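Local coordinates for PCF11 protein (Saccharomyces cerevisiae, PDB 1SZ9), which recognises the carboxy-terminal domain of RNA polymerase II through its CTD-interacting domain, probably coupling transcription to 3'-end processing of mRNA, at residues 70-75 with 120-125; 66-71 with 110-115; 17-20 with 25-28; 10-15 with 42-47. All coordinates share one frame; numbering follows the deposited sequence.

Contact 1. Residues 70-75 with 120-125; sequences ICKNVG and LPLFEG
Leu-122 is the first residue of the loop 120-125 to reach the helix that carries Cys-71 and Lys-72. Its CG stands anti to the backbone N (chi1 -169°), which directs both methyls at that helix. CD1 rests against the backbone, 3.7 Å from Cys-71 O. CD2 wedges between two side chains, 3.8 Å from Lys-72 CG and 4.0 Å from Cys-71 CB. The Lys-72 chain, extended beyond CG, passes the leucine at roughly a right angle, so it lends its aliphatic root to the contact while the amine goes on past.

Phe-123 follows and brings its ring edge to Cys-71. SG lies 3.4 Å from Phe-123 CE1 and 4.6 Å from the ring centroid, 72° off the normal, a sulfur-aromatic contact at the rim near the ring plane. The thiol gets there because SG turns away from its own carbonyl carbon, beside the backbone N (chi1 -70°). Leu-122 CG sits over one face of the Phe-123 ring, toward the rim, 3.7 Å above the plane. Glu-124 then takes the N-cap position of helix 125-137, its backbone N hydrogen-bonded to Ser-83 OG.

The loop thus lies across the C-terminal end of helix 57-73. Helix 78-83 adds Phe-82 against Cys-71 and Thr-79 against Leu-122, while Trp-112 of helix 99-112 meets Phe-123 edge-to-face.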
# COMPACT_ATOMS: atom_id res chain seq x y z
N ILE A 70 4.78 1.33 -5.27
CA ILE A 70 4.82 0.19 -6.17
C ILE A 70 3.64 0.21 -7.16
O ILE A 70 3.82 0.01 -8.37
CB ILE A 70 4.85 -1.13 -5.37
CG1 ILE A 70 6.24 -1.30 -4.73
CG2 ILE A 70 4.47 -2.32 -6.27
CD1 ILE A 70 6.26 -2.34 -3.60
N CYS A 71 2.44 0.46 -6.66
CA CYS A 71 1.28 0.50 -7.55
C CYS A 71 1.29 1.66 -8.54
O CYS A 71 0.99 1.48 -9.72
CB CYS A 71 -0.00 0.53 -6.74
SG CYS A 71 -0.31 -1.03 -5.91
N LYS A 72 1.63 2.85 -8.06
CA LYS A 72 1.67 4.04 -8.92
C LYS A 72 2.81 4.06 -9.94
O LYS A 72 2.65 4.59 -11.03
CB LYS A 72 1.78 5.30 -8.06
CG LYS A 72 0.45 5.79 -7.52
CD LYS A 72 0.66 7.03 -6.68
CE LYS A 72 -0.67 7.61 -6.19
NZ LYS A 72 -0.40 8.70 -5.22
N ASN A 73 3.96 3.49 -9.59
CA ASN A 73 5.10 3.53 -10.49
C ASN A 73 5.37 2.28 -11.29
O ASN A 73 5.95 2.36 -12.37
CB ASN A 73 6.36 3.92 -9.70
CG ASN A 73 6.20 5.26 -9.01
OD1 ASN A 73 5.90 6.26 -9.66
ND2 ASN A 73 6.39 5.29 -7.70
N VAL A 74 4.96 1.14 -10.76
CA VAL A 74 5.14 -0.11 -11.47
C VAL A 74 3.82 -0.46 -12.14
O VAL A 74 3.78 -0.76 -13.33
CB VAL A 74 5.57 -1.27 -10.53
CG1 VAL A 74 5.93 -2.51 -11.35
CG2 VAL A 74 6.76 -0.84 -9.68
N GLY A 75 2.74 -0.40 -11.36
CA GLY A 75 1.41 -0.72 -11.88
C GLY A 75 1.17 -2.22 -11.82
O GLY A 75 1.45 -2.86 -10.81
N LEU A 120 -7.94 7.57 -14.26
CA LEU A 120 -8.33 6.16 -14.12
C LEU A 120 -7.94 5.67 -12.73
O LEU A 120 -6.76 5.66 -12.39
CB LEU A 120 -7.61 5.30 -15.16
CG LEU A 120 -7.95 5.58 -16.64
CD1 LEU A 120 -6.76 5.24 -17.51
CD2 LEU A 120 -9.18 4.79 -17.06
N PRO A 121 -8.91 5.26 -11.91
CA PRO A 121 -8.63 4.78 -10.54
C PRO A 121 -7.49 3.75 -10.49
O PRO A 121 -7.38 2.88 -11.35
CB PRO A 121 -9.97 4.19 -10.09
CG PRO A 121 -10.97 5.04 -10.86
CD PRO A 121 -10.34 5.12 -12.23
N LEU A 122 -6.65 3.86 -9.46
CA LEU A 122 -5.51 2.97 -9.29
C LEU A 122 -5.87 1.50 -9.07
O LEU A 122 -5.21 0.61 -9.58
CB LEU A 122 -4.63 3.48 -8.13
CG LEU A 122 -3.23 2.86 -7.93
CD1 LEU A 122 -2.37 2.98 -9.20
CD2 LEU A 122 -2.57 3.55 -6.78
N PHE A 123 -6.94 1.26 -8.32
CA PHE A 123 -7.35 -0.10 -8.01
C PHE A 123 -8.77 -0.42 -8.49
O PHE A 123 -9.52 0.46 -8.94
CB PHE A 123 -7.31 -0.28 -6.49
CG PHE A 123 -5.96 -0.02 -5.88
CD1 PHE A 123 -4.95 -0.98 -5.95
CD2 PHE A 123 -5.69 1.19 -5.25
CE1 PHE A 123 -3.70 -0.74 -5.39
CE2 PHE A 123 -4.45 1.44 -4.69
CZ PHE A 123 -3.45 0.48 -4.76
N GLU A 124 -9.11 -1.69 -8.36
CA GLU A 124 -10.44 -2.16 -8.72
C GLU A 124 -11.47 -1.19 -8.14
O GLU A 124 -11.42 -0.81 -6.94
CB GLU A 124 -10.65 -3.56 -8.14
CG GLU A 124 -9.92 -4.66 -8.91
CD GLU A 124 -10.28 -6.06 -8.44
OE1 GLU A 124 -11.50 -6.36 -8.34
OE2 GLU A 124 -9.36 -6.87 -8.18
N GLY A 125 -12.39 -0.76 -9.00
CA GLY A 125 -13.43 0.17 -8.59
C GLY A 125 -14.15 -0.28 -7.33
O GLY A 125 -14.52 0.57 -6.51

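Contact 2. Residues 66-71 with 110-115; sequences ALDSIC and KLWLNP
Trp-112 NE1 donates to Asp-68 OD1 over 2.8 Å, the one hydrogen bond between 66-71 and 110-115. It is noticeably bent, with an angle of 138° at the hydrogen. The oxygen offers its anti lone pair, the one directed away from OD2, and sits slightly tilted from the indole plane at the ring edge. Carboxylate and indole are nearly coplanar, 27° apart, and OD1 also comes within 3.3 Å of Trp-112 CD1. With its CG opposite the backbone N across the CA-CB bond (chi1 -178°), Asp-68 swings its carboxylate out to the indole although its CB is not aimed that way. OD2 has a long, weak ion pair with Lys-72 NZ, a nearby positive charge that would favour an ionised carboxylate.

From the preceding residue, Leu-67 CD2 comes obliquely to the benzene part of the indole, 4.5 Å from Trp-112 CZ2, a loose contact. A phenylalanine in place of Trp-112 would probably leave Asp-68 OD1 without its N-H donor and the carboxylate freer to turn.

The pair bridges the C-terminal half of helix 57-73 and the C-terminal end of helix 99-112. The backbone of Trp-112 is hydrogen-bonded to Leu-122. On the helix 57-73 side, Leu-67 also touches Ile-48 and Ile-52 of helix 41-54 and Phe-82 of helix 78-83.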
# COMPACT_ATOMS: atom_id res chain seq x y z
N ALA A 66 4.80 2.29 0.75
CA ALA A 66 5.55 1.37 -0.10
C ALA A 66 4.57 0.76 -1.13
O ALA A 66 4.86 0.71 -2.33
CB ALA A 66 6.17 0.27 0.75
N LEU A 67 3.42 0.29 -0.65
CA LEU A 67 2.37 -0.29 -1.48
C LEU A 67 1.94 0.75 -2.55
O LEU A 67 1.79 0.43 -3.72
CB LEU A 67 1.16 -0.64 -0.60
CG LEU A 67 -0.09 -1.31 -1.22
CD1 LEU A 67 -0.89 -2.02 -0.11
CD2 LEU A 67 -0.97 -0.26 -1.91
N ASP A 68 1.74 1.98 -2.10
CA ASP A 68 1.34 3.09 -2.97
C ASP A 68 2.38 3.35 -4.08
O ASP A 68 2.02 3.47 -5.24
CB ASP A 68 1.18 4.36 -2.12
CG ASP A 68 0.71 5.55 -2.94
OD1 ASP A 68 -0.50 5.63 -3.24
OD2 ASP A 68 1.54 6.40 -3.29
N SER A 69 3.65 3.42 -3.71
CA SER A 69 4.72 3.69 -4.68
C SER A 69 4.80 2.57 -5.72
O SER A 69 4.86 2.84 -6.92
CB SER A 69 6.06 3.87 -3.95
OG SER A 69 7.12 4.12 -4.85
N ILE A 70 4.78 1.33 -5.27
CA ILE A 70 4.82 0.19 -6.17
C ILE A 70 3.64 0.21 -7.16
O ILE A 70 3.82 0.01 -8.37
CB ILE A 70 4.85 -1.13 -5.37
CG1 ILE A 70 6.24 -1.30 -4.73
CG2 ILE A 70 4.47 -2.32 -6.27
CD1 ILE A 70 6.26 -2.34 -3.60
N CYS A 71 2.44 0.46 -6.66
CA CYS A 71 1.28 0.50 -7.55
C CYS A 71 1.29 1.66 -8.54
O CYS A 71 0.99 1.48 -9.72
CB CYS A 71 -0.00 0.53 -6.74
SG CYS A 71 -0.31 -1.03 -5.91
N LYS A 110 -7.38 9.65 -1.68
CA LYS A 110 -7.80 10.63 -2.67
C LYS A 110 -6.97 10.52 -3.95
O LYS A 110 -7.51 10.57 -5.05
CB LYS A 110 -7.65 12.06 -2.14
CG LYS A 110 -8.81 12.56 -1.28
CD LYS A 110 -8.58 14.03 -0.99
CE LYS A 110 -9.71 14.66 -0.22
NZ LYS A 110 -9.45 16.12 -0.12
N LEU A 111 -5.65 10.36 -3.82
CA LEU A 111 -4.82 10.25 -5.01
C LEU A 111 -5.03 8.91 -5.73
O LEU A 111 -4.74 8.82 -6.92
CB LEU A 111 -3.34 10.43 -4.66
CG LEU A 111 -2.99 11.79 -4.04
CD1 LEU A 111 -1.48 11.85 -3.81
CD2 LEU A 111 -3.43 12.93 -4.97
N TRP A 112 -5.54 7.89 -5.03
CA TRP A 112 -5.79 6.61 -5.71
C TRP A 112 -6.93 6.77 -6.71
O TRP A 112 -7.04 5.99 -7.65
CB TRP A 112 -6.17 5.48 -4.73
CG TRP A 112 -5.06 4.97 -3.83
CD1 TRP A 112 -3.71 5.13 -4.00
CD2 TRP A 112 -5.22 4.19 -2.65
NE1 TRP A 112 -3.02 4.49 -2.99
CE2 TRP A 112 -3.93 3.91 -2.15
CE3 TRP A 112 -6.34 3.70 -1.95
CZ2 TRP A 112 -3.72 3.15 -0.98
CZ3 TRP A 112 -6.13 2.94 -0.79
CH2 TRP A 112 -4.83 2.68 -0.32
N LEU A 113 -7.79 7.76 -6.51
CA LEU A 113 -8.93 8.02 -7.41
C LEU A 113 -8.48 8.62 -8.75
O LEU A 113 -9.16 8.52 -9.75
CB LEU A 113 -9.94 8.95 -6.74
CG LEU A 113 -11.15 8.39 -5.97
CD1 LEU A 113 -11.01 6.91 -5.68
CD2 LEU A 113 -11.33 9.20 -4.71
N ASN A 114 -7.32 9.26 -8.76
CA ASN A 114 -6.77 9.85 -9.98
C ASN A 114 -5.24 9.81 -9.89
O ASN A 114 -4.57 10.85 -9.83
CB ASN A 114 -7.28 11.30 -10.14
CG ASN A 114 -6.79 11.94 -11.44
OD1 ASN A 114 -6.69 11.28 -12.47
ND2 ASN A 114 -6.48 13.25 -11.38
N PRO A 115 -4.66 8.59 -9.90
CA PRO A 115 -3.20 8.44 -9.81
C PRO A 115 -2.44 9.05 -10.98
O PRO A 115 -2.77 8.80 -12.14
CB PRO A 115 -3.01 6.93 -9.75
CG PRO A 115 -4.10 6.45 -10.70
CD PRO A 115 -5.30 7.33 -10.31

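Contact 3. Residues 17-20 with 25-28; sequences EELT and PIIT
The peptide group between Glu-18 and Leu-19 presents one face to Ile-26, whose CD1 methyl stands over it almost directly above the carbonyl oxygen, 3.5 Å from Glu-18 O. The same methyl is 3.7 Å from Glu-18 CB. That oxygen also accepts from Thr-20 N at 2.9 Å, closing an inverse gamma turn centred on Leu-19; the N-H takes the oxygen from the other side of the peptide plane, while the CD1 methyl merely packs over it.

Ile-26 works with two branches. CG1 and CD1 run out extended (chi2 177°) to the peptide, while CG2 lies against the leucine, 3.8 Å from Leu-19 CG. The two side chains lie alongside, pointing opposite ways. Leu-19 CD2 goes on to meet Ile-27 CG1 at 4.1 Å, crossing that chain at about a right angle. Replacing Ile-26 with an alanine would strip both branches away and is likely to leave a gap under the Glu-18 peptide and beside Leu-19.

Further in, Leu-19 and Ile-27 both lean on helix 57-73, through Tyr-62 and Ala-66 for the leucine and Tyr-65 and Ser-69 for the isoleucine. The whole is a tight helix-loop-helix connection, the turn folded back on the helix it leads into, as between successive helices of the all-helical CID superhelix.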
# COMPACT_ATOMS: atom_id res chain seq x y z
N GLU A 17 11.82 -4.32 6.65
CA GLU A 17 11.93 -4.24 8.11
C GLU A 17 12.57 -2.93 8.55
O GLU A 17 12.41 -2.51 9.68
CB GLU A 17 12.78 -5.40 8.65
CG GLU A 17 12.15 -6.76 8.48
CD GLU A 17 10.88 -6.92 9.29
OE1 GLU A 17 10.90 -6.58 10.49
OE2 GLU A 17 9.87 -7.41 8.72
N GLU A 18 13.29 -2.29 7.64
CA GLU A 18 13.93 -1.02 7.97
C GLU A 18 12.99 0.18 7.77
O GLU A 18 13.36 1.31 8.09
CB GLU A 18 15.19 -0.84 7.12
CG GLU A 18 16.36 -1.75 7.49
CD GLU A 18 16.80 -1.56 8.92
OE1 GLU A 18 17.03 -0.39 9.33
OE2 GLU A 18 16.93 -2.56 9.65
N LEU A 19 11.79 -0.07 7.24
CA LEU A 19 10.82 1.02 6.97
C LEU A 19 10.09 1.45 8.24
O LEU A 19 8.89 1.18 8.40
CB LEU A 19 9.78 0.56 5.95
CG LEU A 19 9.59 1.35 4.66
CD1 LEU A 19 8.21 1.03 4.12
CD2 LEU A 19 9.78 2.85 4.85
N THR A 20 10.82 2.13 9.11
CA THR A 20 10.28 2.59 10.38
C THR A 20 9.88 4.06 10.33
O THR A 20 9.38 4.62 11.30
CB THR A 20 11.32 2.38 11.49
OG1 THR A 20 12.51 3.09 11.15
CG2 THR A 20 11.65 0.90 11.64
N PRO A 25 14.65 6.67 0.22
CA PRO A 25 15.59 5.70 -0.38
C PRO A 25 15.06 4.28 -0.33
O PRO A 25 15.16 3.54 -1.30
CB PRO A 25 16.86 5.86 0.47
CG PRO A 25 16.78 7.25 0.96
CD PRO A 25 15.31 7.43 1.29
N ILE A 26 14.51 3.90 0.82
CA ILE A 26 13.95 2.57 1.01
C ILE A 26 12.70 2.34 0.16
O ILE A 26 12.57 1.32 -0.53
CB ILE A 26 13.58 2.31 2.50
CG1 ILE A 26 14.84 2.24 3.37
CG2 ILE A 26 12.76 1.05 2.62
CD1 ILE A 26 14.55 2.05 4.87
N ILE A 27 11.77 3.27 0.20
CA ILE A 27 10.55 3.11 -0.58
C ILE A 27 10.89 2.99 -2.06
O ILE A 27 10.37 2.12 -2.76
CB ILE A 27 9.57 4.29 -0.34
CG1 ILE A 27 8.87 4.08 1.02
CG2 ILE A 27 8.53 4.39 -1.45
CD1 ILE A 27 8.24 5.35 1.54
N THR A 28 11.79 3.84 -2.53
CA THR A 28 12.18 3.80 -3.94
C THR A 28 12.91 2.50 -4.28
O THR A 28 12.73 1.95 -5.35
CB THR A 28 13.05 5.02 -4.29
OG1 THR A 28 12.22 6.19 -4.30
CG2 THR A 28 13.71 4.85 -5.67

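Contact 4. Residues 10-15 with 42-47; sequences KDFNSI and QYFVDA
Phe-12 and Phe-44 face each other in an offset stack between helix 3-16 and helix 41-54, the first and third helices of the CID superhelix. The local segments run nearly parallel, crossing at -25° with their axes 10.1 Å apart and the two rings stacked between them.

The ring planes are only 16° apart and the centroids lie at 4.1 Å, so the rings overlap face to face but slipped. Phe-44 CD1 sits over the Phe-12 face toward its rim, 3.4 Å from Phe-12 CG, and Phe-12 CD1 lies in the same way over the face of Phe-44. The slip also carries the Phe-44 methylene over the Phe-12 ring: CB is 4.0 Å from the centroid of that ring, a CH-pi contact. Phe-12 thus receives both the ring and the CB of its partner on one face.

The two side chains reach this arrangement differently. The CB of Phe-12 already points toward the other helix, whereas Phe-44 starts off to the side and turns its ring by chi2 (-22°) until it lies almost flat against its partner. Leu-30 of helix 24-36 touches Phe-12, and Ile-8 and Tyr-78 touch Phe-44, so the stack is buried among several helices.

Ala-47, one turn on from the stack, points at helix 3-16 and approaches the edge of the Phe-12 ring, its CB 4.1 Å from Phe-12 CD2. That methyl is shared with the Asn-13 amide, for Asn-13 OD1 comes within 3.3 Å of Ala-47 CB.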
# COMPACT_ATOMS: atom_id res chain seq x y z
N LYS A 10 14.00 -12.57 0.45
CA LYS A 10 14.56 -12.28 1.77
C LYS A 10 15.13 -10.88 1.81
O LYS A 10 15.05 -10.18 2.81
CB LYS A 10 15.64 -13.29 2.15
CG LYS A 10 15.10 -14.62 2.62
CD LYS A 10 16.22 -15.58 3.01
CE LYS A 10 15.66 -16.87 3.58
NZ LYS A 10 16.76 -17.81 3.93
N ASP A 11 15.72 -10.47 0.70
CA ASP A 11 16.31 -9.15 0.58
C ASP A 11 15.18 -8.11 0.64
O ASP A 11 15.33 -7.06 1.28
CB ASP A 11 17.08 -9.08 -0.74
CG ASP A 11 17.72 -7.72 -0.99
OD1 ASP A 11 18.42 -7.18 -0.11
OD2 ASP A 11 17.53 -7.18 -2.11
N PHE A 12 14.04 -8.41 0.01
CA PHE A 12 12.89 -7.49 0.01
C PHE A 12 12.40 -7.34 1.45
O PHE A 12 12.21 -6.23 1.94
CB PHE A 12 11.74 -8.04 -0.86
CG PHE A 12 10.63 -7.04 -1.13
CD1 PHE A 12 10.71 -6.14 -2.20
CD2 PHE A 12 9.49 -7.01 -0.32
CE1 PHE A 12 9.67 -5.23 -2.47
CE2 PHE A 12 8.45 -6.10 -0.59
CZ PHE A 12 8.54 -5.21 -1.66
N ASN A 13 12.21 -8.47 2.13
CA ASN A 13 11.74 -8.45 3.52
C ASN A 13 12.70 -7.70 4.44
O ASN A 13 12.28 -6.92 5.29
CB ASN A 13 11.57 -9.88 4.07
CG ASN A 13 10.28 -10.54 3.61
OD1 ASN A 13 9.19 -10.06 3.88
ND2 ASN A 13 10.41 -11.66 2.91
N SER A 14 13.99 -7.96 4.27
CA SER A 14 15.02 -7.34 5.10
C SER A 14 14.98 -5.82 5.00
O SER A 14 15.09 -5.10 6.01
CB SER A 14 16.39 -7.87 4.66
OG SER A 14 17.44 -7.17 5.29
N ILE A 15 14.83 -5.32 3.79
CA ILE A 15 14.75 -3.89 3.56
C ILE A 15 13.44 -3.35 4.16
O ILE A 15 13.43 -2.32 4.85
CB ILE A 15 14.83 -3.60 2.05
CG1 ILE A 15 16.23 -3.97 1.55
CG2 ILE A 15 14.49 -2.13 1.78
CD1 ILE A 15 16.39 -3.90 0.04
N GLN A 42 3.82 -11.78 -6.14
CA GLN A 42 2.98 -12.22 -5.04
C GLN A 42 3.73 -12.26 -3.69
O GLN A 42 3.13 -12.01 -2.64
CB GLN A 42 2.35 -13.58 -5.36
CG GLN A 42 1.50 -14.11 -4.21
CD GLN A 42 0.47 -15.13 -4.67
OE1 GLN A 42 0.67 -15.85 -5.65
NE2 GLN A 42 -0.65 -15.21 -3.94
N TYR A 43 5.03 -12.55 -3.73
CA TYR A 43 5.83 -12.59 -2.50
C TYR A 43 5.95 -11.19 -1.94
O TYR A 43 5.83 -11.00 -0.73
CB TYR A 43 7.22 -13.17 -2.77
CG TYR A 43 7.17 -14.63 -3.10
CD1 TYR A 43 6.62 -15.55 -2.20
CD2 TYR A 43 7.62 -15.11 -4.33
CE1 TYR A 43 6.50 -16.88 -2.52
CE2 TYR A 43 7.51 -16.45 -4.66
CZ TYR A 43 6.95 -17.33 -3.75
OH TYR A 43 6.82 -18.66 -4.08
N PHE A 44 6.18 -10.22 -2.81
CA PHE A 44 6.30 -8.83 -2.38
C PHE A 44 4.95 -8.33 -1.84
O PHE A 44 4.90 -7.63 -0.83
CB PHE A 44 6.78 -7.95 -3.54
CG PHE A 44 8.12 -8.33 -4.09
CD1 PHE A 44 9.02 -9.07 -3.32
CD2 PHE A 44 8.51 -7.93 -5.36
CE1 PHE A 44 10.30 -9.40 -3.81
CE2 PHE A 44 9.78 -8.25 -5.86
CZ PHE A 44 10.67 -8.99 -5.08
N VAL A 45 3.86 -8.71 -2.49
CA VAL A 45 2.55 -8.29 -2.00
C VAL A 45 2.28 -8.83 -0.59
O VAL A 45 1.87 -8.09 0.30
CB VAL A 45 1.42 -8.74 -2.96
CG1 VAL A 45 0.05 -8.51 -2.31
CG2 VAL A 45 1.52 -7.94 -4.25
N ASP A 46 2.54 -10.11 -0.38
CA ASP A 46 2.30 -10.69 0.93
C ASP A 46 3.20 -10.10 2.00
O ASP A 46 2.78 -9.91 3.13
CB ASP A 46 2.44 -12.21 0.90
CG ASP A 46 1.30 -12.88 0.16
OD1 ASP A 46 0.19 -12.28 0.10
OD2 ASP A 46 1.50 -14.00 -0.33
N ALA A 47 4.44 -9.80 1.63
CA ALA A 47 5.37 -9.20 2.57
C ALA A 47 4.85 -7.82 3.01
O ALA A 47 4.86 -7.49 4.20
CB ALA A 47 6.73 -9.06 1.91

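Overall arrangement
From the N terminus, contact 4 opens on helix 3-16, and contact 3 closes inside its loop, folding 17-20 onto the start of helix 24-36 before 42-47 completes the larger closure. Ile-15 and Ile-26 touch where these two meet. Helix 57-73 then begins both remaining contacts: contact 2 ties it to the end of helix 99-112 and contact 1 to the loop that follows. The two share Ile-70 and Cys-71, with centres about 6 Å apart. This helix also links the two groups of contacts, since Ser-69 and Ala-66 pack on Ile-27 and Leu-19 of contact 3, and Ile-70 reaches Phe-12 of contact 4.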